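Local structure of glycerol-3-phosphate dehydrogenase [NAD(+)] (Dunaliella salina, 6IUY) at residues V28-L31 / W32-D36; S435-Q438 / Q439-R443; E190-R193 / R194-Y198; M231-P234 / A235-S238. The protein probably interconverts sn-glycerol 3-phosphate and dihydroxyacetone phosphate with NAD(+), and couples this dehydrogenase to a HAD-type phosphatase domain in one chain for direct conversion to glycerol. One frame throughout, in Å; residues are numbered along the deposited sequence.

Interaction 1: V28-L31 / W32-D36; sequences VLDL and WQQAD
Leu29 and Trp32 meet in a local contact along the C-terminal end of helix 26-33, which packs against the parallel sheet of the phosphatase domain just before its strand 37-40. Three backbone bonds hold this end: Trp32 N to Val28 O, Gln33 N to Leu29 O, and Gln34 N to Asp30 O, the last at 2.7 Å. Gln34 then leaves helical geometry. CD1 of Leu29 comes up obliquely to the indole, 4.4 Å from CD1 of Trp32. CG of Trp32 is anti to its own backbone N (chi1 173°), which sends the indole out alongside Leu29. Its NE1 donates to Leu250 O, and Trp242 meets it edge-to-face, so the buried ring is fixed in rotation. Toward solvent, Asp30 and Gln34 run side by side with their end planes 41° apart; OD2 of Asp30 and OE1 of Gln34 sit 3.9 Å apart, two acceptors with no bond between them. Gln33 NE2 is tied to Lys253 O. Leu31 and Ala35 rest on Ile202 of strand 201-205. The helix thus packs on the parallel sheet of a Rossmann-like, HAD-type core and leads into strand 37-40, after which come the magnesium ligands Asp41 and Asp43.

Interaction 2: S435-Q438 / Q439-R443; sequences SLWQ and QLFQR
Trp437, Leu440 and Phe441 line up along one flank of helix 431-441, all three side chains pointing the same way, while Gln438 and Gln442 do likewise on a more polar flank. The closest apolar meeting is at the indole's six-membered ring: CD2 of Leu440 approaches its edge, near the ring plane, at 3.4 Å from CZ3 of Trp437. That is tight for two carbons. CE2 of Phe441 comes to the same ring obliquely, 3.9 Å from CE3 of Trp437. With CG of both beside its own backbone N, the indole and the phenyl, four residues apart, run alongside each other. The phenyl also turns its edge to the backbone: Trp437 O lies in the ring plane, 3.5 Å from CD2 of Phe441, and takes the N-H of Phe441 at 2.9 Å as well.

Gln438 and Gln442 reach out extended and side by side, yet their amide planes are almost perpendicular, 85° apart. One weak but nearly straight bond joins them, NE2 of Gln438 to OE1 of Gln442, 3.4 Å with an angle of 169° at the hydrogen. The same OE1 accepts from Ile448 N, which anchors the helix end to the following strand. Ile376 lies against Trp437 and Phe441, and Val275 of helix 266-282 against Leu440 and Phe441. This is the helix of a beta-alpha-beta crossover, strand 422-427 to strand 446-451, in the dehydrogenase's NAD-binding domain.

Interaction 3: E190-R193 / R194-Y198; sequences ERIR and RKYPY
Ile192 and Tyr196 close the C-terminal end of helix 184-195, a helix of the haloacid dehalogenase domain that lies over strands 37-40 and 127-131. The carbonyl of Ile192 carries most of this end. It accepts from Tyr196 N at 3.1 Å and from Lys195 N at 3.2 Å, both from the same face of its plane, but differently: the first comes in tilted only 21°, the second from well above, 71° out of it. The preceding amides are held less firmly. Arg194 N shares itself weakly between Glu190 O and Arg191 O, and Lys195 N has a second, weak bond to Arg191 O. The mixture of bonds three and four residues back, most of them weak, marks a loosely bonded helix end.

The guanidinium of Arg193 is satisfied beyond the helix. NH2 forms a salt bridge with Asp222 and a bond to Gly220 O, NE reaches Asp219 O, and NH1 reaches Asn199 O. Glu190 OE2 pairs with Ser217 OG. Among the apolar groups, the side chains of Ile192 and Tyr196 cross obliquely, CG2 of Ile192 lying 4.1 Å from CD2 of Tyr196. That methyl also meets Tyr198 at the edge of its ring, 4.3 Å from CD2 of Tyr198, while CB of Tyr196 stands 3.3 Å above one face of the Tyr198 ring, toward its rim.

Interaction 4: M231-P234 / A235-S238; sequences MQRP and AVAS
Arg233 and Val236 touch at the start of helix 234-238, where a loop from strand 223-227 turns into the helix. Hydrogen bonding rests on one carbonyl. Arg233, at the N-cap position, offers its O to Ala237 N at 3.0 Å, nearly straight at 165° and close to the line of the C=O bond, and more weakly to Val236 N at 3.1 Å. The cap residue has positive phi (68°), an unusual conformation for a residue with a side chain, and Pro234 follows as the first helical residue, where its missing N-H costs no helical bond.

Close packing centres on one methyl. CG1 of Val236 is modelled 3.0 Å from CB of Arg233 and 2.9 Å from O of Arg233, so short that the position of the methyl is doubtful. It lies between the valine's own backbone N and carbonyl carbon with chi1 35°, which may be strain or modelling. The methyl of Ala237 lies 3.6 Å from O of Arg233 and also touches Phe243 of strand 242-244.

Charge enters through the rest of Arg233. Its chain stays extended from CG to NE, carrying the guanidinium away from the helix to a long, weak ion pair with OD2 of Asp206, a magnesium ligand. The side chain comes about 5 Å from the magnesium ion and about 4 Å from a bound glycerol. A helix start that projects an arginine beside the metal-binding aspartates is consistent with this turn lying at the rim of a HAD-type phosphatase site.

In the fold
Interactions 1, 3 and 4 belong to the phosphatase part of the chain, interaction 2 to the dehydrogenase part. Interactions 1 and 3 are the only pair that touch: CB of Asp36 lies 3.8 Å from CB of Tyr198, with centres 17 Å apart, where the chain runs on from the ends of helices 26-33 and 184-195 toward the sheet. Interaction 2 stays about 8 Å from interaction 1 at the nearest atoms, across the domain boundary. The two sites are neighboured by different contacts: interaction 4 stands beside the magnesium ion, whereas the side chain of Phe441 in interaction 2 lies about 10 Å from the bound NAD and about 14 Å from dihydroxyacetone phosphate. Centres of interactions 2 and 4 are 40 Å apart.

Interaction 1: V28-L31 / W32-D36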
loop_
_atom_site.group_PDB
_atom_site.type_symbol
_atom_site.label_atom_id
_atom_site.label_comp_id
_atom_site.label_asym_id
_atom_site.label_seq_id
_atom_site.Cartn_x
_atom_site.Cartn_y
_atom_site.Cartn_z
ATOM N N VAL A 28 21.985 -31.409 24.216
ATOM C CA VAL A 28 22.990 -31.220 23.179
ATOM C C VAL A 28 22.375 -31.522 21.821
ATOM O O VAL A 28 22.469 -30.709 20.894
ATOM C CB VAL A 28 24.226 -32.107 23.399
ATOM C CG1 VAL A 28 25.069 -32.154 22.148
ATOM C CG2 VAL A 28 25.046 -31.577 24.550
ATOM N N LEU A 29 21.736 -32.687 21.710
ATOM C CA LEU A 29 21.052 -33.073 20.478
ATOM C C LEU A 29 20.079 -31.985 20.055
ATOM O O LEU A 29 19.943 -31.681 18.870
ATOM C CB LEU A 29 20.303 -34.398 20.636
ATOM C CG LEU A 29 19.611 -34.870 19.350
ATOM C CD1 LEU A 29 20.621 -34.998 18.213
ATOM C CD2 LEU A 29 18.842 -36.184 19.548
ATOM N N ASP A 30 19.408 -31.392 21.030
ATOM C CA ASP A 30 18.509 -30.285 20.753
ATOM C C ASP A 30 19.273 -29.115 20.114
ATOM O O ASP A 30 18.830 -28.554 19.105
ATOM C CB ASP A 30 17.807 -29.838 22.038
ATOM C CG ASP A 30 16.559 -29.013 21.770
ATOM O OD1 ASP A 30 16.367 -27.990 22.467
ATOM O OD2 ASP A 30 15.763 -29.392 20.877
ATOM N N LEU A 31 20.422 -28.761 20.697
ATOM C CA LEU A 31 21.233 -27.648 20.192
ATOM C C LEU A 31 21.728 -27.893 18.770
ATOM O O LEU A 31 21.834 -26.962 17.975
ATOM C CB LEU A 31 22.426 -27.383 21.105
ATOM C CG LEU A 31 22.167 -26.541 22.345
ATOM C CD1 LEU A 31 23.438 -26.438 23.168
ATOM C CD2 LEU A 31 21.668 -25.157 21.956
ATOM N N TRP A 32 22.025 -29.150 18.457
ATOM C CA TRP A 32 22.433 -29.536 17.120
ATOM C C TRP A 32 21.292 -29.356 16.134
ATOM O O TRP A 32 21.480 -28.856 15.024
ATOM C CB TRP A 32 22.890 -30.985 17.109
ATOM C CG TRP A 32 23.178 -31.514 15.750
ATOM C CD1 TRP A 32 22.542 -32.546 15.122
ATOM C CD2 TRP A 32 24.186 -31.054 14.846
ATOM N NE1 TRP A 32 23.103 -32.767 13.883
ATOM C CE2 TRP A 32 24.109 -31.856 13.686
ATOM C CE3 TRP A 32 25.148 -30.038 14.899
ATOM C CZ2 TRP A 32 24.952 -31.671 12.586
ATOM C CZ3 TRP A 32 25.994 -29.859 13.800
ATOM C CH2 TRP A 32 25.889 -30.674 12.666
ATOM N N GLN A 33 20.103 -29.778 16.550
ATOM C CA GLN A 33 18.939 -29.740 15.684
ATOM C C GLN A 33 18.397 -28.317 15.535
ATOM O O GLN A 33 17.858 -27.946 14.485
ATOM C CB GLN A 33 17.857 -30.686 16.225
ATOM C CG GLN A 33 18.132 -32.151 15.899
ATOM C CD GLN A 33 17.039 -33.094 16.391
ATOM O OE1 GLN A 33 16.155 -32.707 17.159
ATOM N NE2 GLN A 33 17.111 -34.345 15.957
ATOM N N GLN A 34 18.557 -27.529 16.591
ATOM C CA GLN A 34 18.029 -26.175 16.639
ATOM C C GLN A 34 19.129 -25.154 16.331
ATOM O O GLN A 34 19.013 -23.984 16.681
ATOM C CB GLN A 34 17.427 -25.908 18.018
ATOM C CG GLN A 34 16.118 -25.161 18.001
ATOM C CD GLN A 34 14.984 -26.016 17.496
ATOM O OE1 GLN A 34 14.985 -27.236 17.682
ATOM N NE2 GLN A 34 14.010 -25.387 16.841
ATOM N N ALA A 35 20.206 -25.611 15.696
ATOM C CA ALA A 35 21.386 -24.780 15.490
ATOM C C ALA A 35 21.111 -23.642 14.526
ATOM O O ALA A 35 20.397 -23.814 13.541
ATOM C CB ALA A 35 22.547 -25.618 14.973
ATOM N N ASP A 36 21.696 -22.485 14.808
ATOM C CA ASP A 36 21.586 -21.331 13.925
ATOM C C ASP A 36 22.842 -21.196 13.087
ATOM O O ASP A 36 22.807 -20.675 11.974
ATOM C CB ASP A 36 21.349 -20.055 14.732
ATOM C CG ASP A 36 20.055 -20.089 15.512
ATOM O OD1 ASP A 36 19.005 -20.426 14.912
ATOM O OD2 ASP A 36 20.097 -19.790 16.729
#

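Interaction 2: S435-Q438 / Q439-R443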
loop_
_atom_site.group_PDB
_atom_site.type_symbol
_atom_site.label_atom_id
_atom_site.label_comp_id
_atom_site.label_asym_id
_atom_site.label_seq_id
_atom_site.Cartn_x
_atom_site.Cartn_y
_atom_site.Cartn_z
ATOM N N SER A 435 12.196 -19.147 7.379
ATOM C CA SER A 435 13.088 -19.866 6.482
ATOM C C SER A 435 12.549 -21.257 6.079
ATOM O O SER A 435 12.607 -21.656 4.906
ATOM C CB SER A 435 14.464 -20.011 7.141
ATOM O OG SER A 435 15.279 -20.899 6.390
ATOM N N LEU A 436 12.061 -22.002 7.065
ATOM C CA LEU A 436 11.452 -23.313 6.844
ATOM C C LEU A 436 10.223 -23.206 5.935
ATOM O O LEU A 436 10.147 -23.846 4.888
ATOM C CB LEU A 436 11.056 -23.933 8.191
ATOM C CG LEU A 436 10.567 -25.389 8.208
ATOM C CD1 LEU A 436 11.739 -26.343 8.027
ATOM C CD2 LEU A 436 9.793 -25.702 9.498
ATOM N N TRP A 437 9.270 -22.370 6.335
ATOM C CA TRP A 437 8.063 -22.167 5.539
ATOM C C TRP A 437 8.356 -21.722 4.107
ATOM O O TRP A 437 7.711 -22.189 3.158
ATOM C CB TRP A 437 7.150 -21.164 6.229
ATOM C CG TRP A 437 6.625 -21.669 7.526
ATOM C CD1 TRP A 437 6.669 -21.040 8.731
ATOM C CD2 TRP A 437 5.992 -22.940 7.758
ATOM N NE1 TRP A 437 6.075 -21.827 9.696
ATOM C CE2 TRP A 437 5.667 -22.998 9.120
ATOM C CE3 TRP A 437 5.657 -24.015 6.937
ATOM C CZ2 TRP A 437 5.025 -24.105 9.682
ATOM C CZ3 TRP A 437 5.003 -25.098 7.494
ATOM C CH2 TRP A 437 4.705 -25.139 8.850
ATOM N N GLN A 438 9.332 -20.837 3.927
ATOM C CA GLN A 438 9.624 -20.367 2.583
ATOM C C GLN A 438 10.137 -21.494 1.722
ATOM O O GLN A 438 9.742 -21.622 0.554
ATOM C CB GLN A 438 10.637 -19.221 2.588
ATOM C CG GLN A 438 10.953 -18.709 1.180
ATOM C CD GLN A 438 11.867 -17.482 1.188
ATOM O OE1 GLN A 438 12.600 -17.240 2.149
ATOM N NE2 GLN A 438 11.823 -16.712 0.116
ATOM N N GLN A 439 11.026 -22.313 2.285
ATOM C CA GLN A 439 11.541 -23.472 1.562
ATOM C C GLN A 439 10.391 -24.437 1.252
ATOM O O GLN A 439 10.356 -25.029 0.193
ATOM C CB GLN A 439 12.658 -24.180 2.356
ATOM C CG GLN A 439 13.180 -25.474 1.690
ATOM C CD GLN A 439 14.413 -26.076 2.399
ATOM O OE1 GLN A 439 14.908 -25.530 3.395
ATOM N NE2 GLN A 439 14.903 -27.203 1.881
ATOM N N LEU A 440 9.430 -24.556 2.160
ATOM C CA LEU A 440 8.314 -25.479 1.941
ATOM C C LEU A 440 7.353 -25.007 0.824
ATOM O O LEU A 440 7.025 -25.773 -0.093
ATOM C CB LEU A 440 7.552 -25.674 3.248
ATOM C CG LEU A 440 6.637 -26.886 3.382
ATOM C CD1 LEU A 440 7.397 -28.168 3.053
ATOM C CD2 LEU A 440 6.055 -26.927 4.791
ATOM N N PHE A 441 6.937 -23.743 0.887
ATOM C CA PHE A 441 5.906 -23.213 -0.008
ATOM C C PHE A 441 6.383 -22.582 -1.326
ATOM O O PHE A 441 5.655 -22.601 -2.320
ATOM C CB PHE A 441 5.075 -22.165 0.731
ATOM C CG PHE A 441 4.035 -22.741 1.647
ATOM C CD1 PHE A 441 2.783 -23.091 1.159
ATOM C CD2 PHE A 441 4.293 -22.898 3.003
ATOM C CE1 PHE A 441 1.814 -23.597 1.998
ATOM C CE2 PHE A 441 3.326 -23.409 3.856
ATOM C CZ PHE A 441 2.086 -23.761 3.356
ATOM N N GLN A 442 7.571 -21.993 -1.358
ATOM C CA GLN A 442 7.986 -21.313 -2.588
ATOM C C GLN A 442 8.251 -22.273 -3.745
ATOM O O GLN A 442 9.086 -23.187 -3.643
ATOM C CB GLN A 442 9.234 -20.460 -2.351
ATOM C CG GLN A 442 9.689 -19.676 -3.578
ATOM C CD GLN A 442 10.588 -18.512 -3.200
ATOM O OE1 GLN A 442 10.125 -17.486 -2.691
ATOM N NE2 GLN A 442 11.888 -18.680 -3.414
ATOM N N ARG A 443 7.553 -22.035 -4.854
ATOM C CA ARG A 443 7.737 -22.782 -6.095
ATOM C C ARG A 443 8.163 -21.808 -7.201
ATOM O O ARG A 443 8.165 -20.602 -6.992
ATOM C CB ARG A 443 6.443 -23.513 -6.475
ATOM C CG ARG A 443 5.737 -24.204 -5.302
ATOM C CD ARG A 443 6.555 -25.369 -4.832
ATOM N NE ARG A 443 7.132 -26.055 -5.981
ATOM C CZ ARG A 443 8.343 -26.611 -6.002
ATOM N NH1 ARG A 443 9.121 -26.560 -4.921
ATOM N NH2 ARG A 443 8.772 -27.207 -7.110
#

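Interaction 3: E190-R193 / R194-Y198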
loop_
_atom_site.group_PDB
_atom_site.type_symbol
_atom_site.label_atom_id
_atom_site.label_comp_id
_atom_site.label_asym_id
_atom_site.label_seq_id
_atom_site.Cartn_x
_atom_site.Cartn_y
_atom_site.Cartn_z
ATOM N N GLU A 190 32.567 -15.115 19.369
ATOM C CA GLU A 190 31.994 -13.922 19.994
ATOM C C GLU A 190 31.678 -12.817 18.991
ATOM O O GLU A 190 30.723 -12.058 19.165
ATOM C CB GLU A 190 32.942 -13.373 21.055
ATOM C CG GLU A 190 32.726 -13.944 22.444
ATOM C CD GLU A 190 33.861 -13.594 23.400
ATOM O OE1 GLU A 190 34.868 -13.011 22.941
ATOM O OE2 GLU A 190 33.748 -13.907 24.605
ATOM N N ARG A 191 32.494 -12.720 17.949
ATOM C CA ARG A 191 32.305 -11.703 16.925
ATOM C C ARG A 191 31.125 -12.068 16.037
ATOM O O ARG A 191 30.330 -11.207 15.652
ATOM C CB ARG A 191 33.570 -11.545 16.097
ATOM C CG ARG A 191 34.751 -11.056 16.903
ATOM C CD ARG A 191 35.473 -9.964 16.149
ATOM N NE ARG A 191 36.395 -10.504 15.165
ATOM C CZ ARG A 191 36.548 -10.009 13.943
ATOM N NH1 ARG A 191 35.817 -8.967 13.550
ATOM N NH2 ARG A 191 37.425 -10.564 13.109
ATOM N N ILE A 192 31.027 -13.360 15.721
ATOM C CA ILE A 192 29.898 -13.922 14.982
ATOM C C ILE A 192 28.579 -13.657 15.708
ATOM O O ILE A 192 27.587 -13.279 15.087
ATOM C CB ILE A 192 30.084 -15.447 14.759
ATOM C CG1 ILE A 192 31.092 -15.708 13.633
ATOM C CG2 ILE A 192 28.770 -16.116 14.439
ATOM C CD1 ILE A 192 31.511 -17.159 13.518
ATOM N N ARG A 193 28.581 -13.830 17.026
ATOM C CA ARG A 193 27.374 -13.675 17.823
ATOM C C ARG A 193 26.903 -12.224 17.841
ATOM O O ARG A 193 25.704 -11.957 17.937
ATOM C CB ARG A 193 27.619 -14.181 19.241
ATOM C CG ARG A 193 26.365 -14.419 20.050
ATOM C CD ARG A 193 26.678 -14.872 21.493
ATOM N NE ARG A 193 27.134 -16.258 21.542
ATOM C CZ ARG A 193 26.322 -17.301 21.380
ATOM N NH1 ARG A 193 25.023 -17.102 21.165
ATOM N NH2 ARG A 193 26.800 -18.540 21.428
ATOM N N ARG A 194 27.845 -11.288 17.737
ATOM C CA ARG A 194 27.512 -9.858 17.781
ATOM C C ARG A 194 27.076 -9.337 16.426
ATOM O O ARG A 194 26.480 -8.273 16.313
ATOM C CB ARG A 194 28.704 -9.021 18.233
ATOM C CG ARG A 194 29.349 -9.413 19.533
ATOM C CD ARG A 194 30.676 -8.661 19.653
ATOM N NE ARG A 194 30.489 -7.211 19.608
ATOM C CZ ARG A 194 30.879 -6.392 20.579
ATOM N NH1 ARG A 194 31.495 -6.883 21.645
ATOM N NH2 ARG A 194 30.669 -5.087 20.487
ATOM N N LYS A 195 27.421 -10.082 15.391
ATOM C CA LYS A 195 27.199 -9.652 14.023
ATOM C C LYS A 195 25.880 -10.178 13.484
ATOM O O LYS A 195 25.262 -9.548 12.629
ATOM C CB LYS A 195 28.353 -10.133 13.149
ATOM C CG LYS A 195 28.291 -9.735 11.699
ATOM C CD LYS A 195 29.578 -10.146 11.016
ATOM C CE LYS A 195 29.617 -9.700 9.603
ATOM N NZ LYS A 195 30.845 -10.188 8.994
ATOM N N TYR A 196 25.464 -11.343 13.976
ATOM C CA TYR A 196 24.299 -12.021 13.434
ATOM C C TYR A 196 23.267 -12.312 14.511
ATOM O O TYR A 196 23.585 -12.349 15.701
ATOM C CB TYR A 196 24.691 -13.329 12.753
ATOM C CG TYR A 196 25.709 -13.238 11.622
ATOM C CD1 TYR A 196 25.304 -12.999 10.313
ATOM C CD2 TYR A 196 27.070 -13.459 11.860
ATOM C CE1 TYR A 196 26.218 -12.945 9.279
ATOM C CE2 TYR A 196 27.999 -13.406 10.833
ATOM C CZ TYR A 196 27.569 -13.156 9.541
ATOM O OH TYR A 196 28.483 -13.105 8.505
ATOM N N PRO A 197 22.017 -12.527 14.089
ATOM C CA PRO A 197 20.923 -12.833 15.013
ATOM C C PRO A 197 20.935 -14.298 15.449
ATOM O O PRO A 197 19.875 -14.871 15.683
ATOM C CB PRO A 197 19.680 -12.518 14.189
ATOM C CG PRO A 197 20.103 -12.761 12.767
ATOM C CD PRO A 197 21.562 -12.429 12.687
ATOM N N TYR A 198 22.122 -14.888 15.565
ATOM C CA TYR A 198 22.248 -16.312 15.877
ATOM C C TYR A 198 22.306 -16.500 17.375
ATOM O O TYR A 198 22.977 -15.733 18.058
ATOM C CB TYR A 198 23.499 -16.909 15.228
ATOM C CG TYR A 198 23.521 -16.777 13.730
ATOM C CD1 TYR A 198 22.334 -16.709 13.013
ATOM C CD2 TYR A 198 24.721 -16.715 13.031
ATOM C CE1 TYR A 198 22.331 -16.583 11.648
ATOM C CE2 TYR A 198 24.734 -16.588 11.655
ATOM C CZ TYR A 198 23.530 -16.521 10.967
ATOM O OH TYR A 198 23.502 -16.397 9.593
#

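Interaction 4: M231-P234 / A235-S238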
loop_
_atom_site.group_PDB
_atom_site.type_symbol
_atom_site.label_atom_id
_atom_site.label_comp_id
_atom_site.label_asym_id
_atom_site.label_seq_id
_atom_site.Cartn_x
_atom_site.Cartn_y
_atom_site.Cartn_z
ATOM N N MET A 231 41.919 -37.758 13.685
ATOM C CA MET A 231 42.713 -37.937 14.898
ATOM C C MET A 231 41.793 -37.868 16.118
ATOM O O MET A 231 40.970 -36.959 16.235
ATOM C CB MET A 231 43.819 -36.881 14.992
ATOM N N GLN A 232 41.940 -38.827 17.027
ATOM C CA GLN A 232 41.022 -38.957 18.158
ATOM C C GLN A 232 41.289 -37.914 19.234
ATOM O O GLN A 232 40.464 -37.021 19.451
ATOM C CB GLN A 232 41.098 -40.366 18.751
ATOM C CG GLN A 232 40.809 -41.463 17.718
ATOM C CD GLN A 232 39.601 -42.323 18.075
ATOM O OE1 GLN A 232 39.187 -42.381 19.237
ATOM N NE2 GLN A 232 39.029 -42.996 17.071
ATOM N N ARG A 233 42.438 -38.023 19.896
ATOM C CA ARG A 233 42.825 -37.087 20.952
ATOM C C ARG A 233 41.925 -37.227 22.172
ATOM O O ARG A 233 41.059 -36.382 22.409
ATOM C CB ARG A 233 42.792 -35.643 20.450
ATOM C CG ARG A 233 43.622 -35.383 19.207
ATOM C CD ARG A 233 43.714 -33.893 18.926
ATOM N NE ARG A 233 44.548 -33.612 17.762
ATOM C CZ ARG A 233 45.136 -32.443 17.527
ATOM N NH1 ARG A 233 44.992 -31.433 18.383
ATOM N NH2 ARG A 233 45.876 -32.283 16.437
ATOM N N PRO A 234 42.138 -38.302 22.953
ATOM C CA PRO A 234 41.351 -38.641 24.149
ATOM C C PRO A 234 41.145 -37.488 25.131
ATOM O O PRO A 234 40.113 -37.467 25.798
ATOM C CB PRO A 234 42.180 -39.756 24.800
ATOM C CG PRO A 234 42.842 -40.431 23.653
ATOM C CD PRO A 234 43.154 -39.331 22.659
ATOM N N ALA A 235 42.094 -36.559 25.230
ATOM C CA ALA A 235 41.999 -35.510 26.245
ATOM C C ALA A 235 40.997 -34.432 25.835
ATOM O O ALA A 235 40.293 -33.877 26.684
ATOM C CB ALA A 235 43.364 -34.895 26.514
ATOM N N VAL A 236 40.928 -34.144 24.536
ATOM C CA VAL A 236 39.963 -33.169 24.039
ATOM C C VAL A 236 38.587 -33.804 23.831
ATOM O O VAL A 236 37.560 -33.153 24.036
ATOM C CB VAL A 236 40.436 -32.525 22.728
ATOM C CG1 VAL A 236 41.200 -33.526 21.884
ATOM C CG2 VAL A 236 39.256 -31.945 21.963
ATOM N N ALA A 237 38.572 -35.078 23.445
ATOM C CA ALA A 237 37.323 -35.813 23.278
ATOM C C ALA A 237 36.529 -35.890 24.585
ATOM O O ALA A 237 35.291 -35.923 24.569
ATOM C CB ALA A 237 37.601 -37.200 22.758
ATOM N N SER A 238 37.251 -35.905 25.707
ATOM C CA SER A 238 36.672 -36.146 27.031
ATOM C C SER A 238 35.772 -35.021 27.517
ATOM O O SER A 238 34.733 -35.275 28.123
ATOM C CB SER A 238 37.781 -36.372 28.059
ATOM O OG SER A 238 38.790 -37.210 27.530
#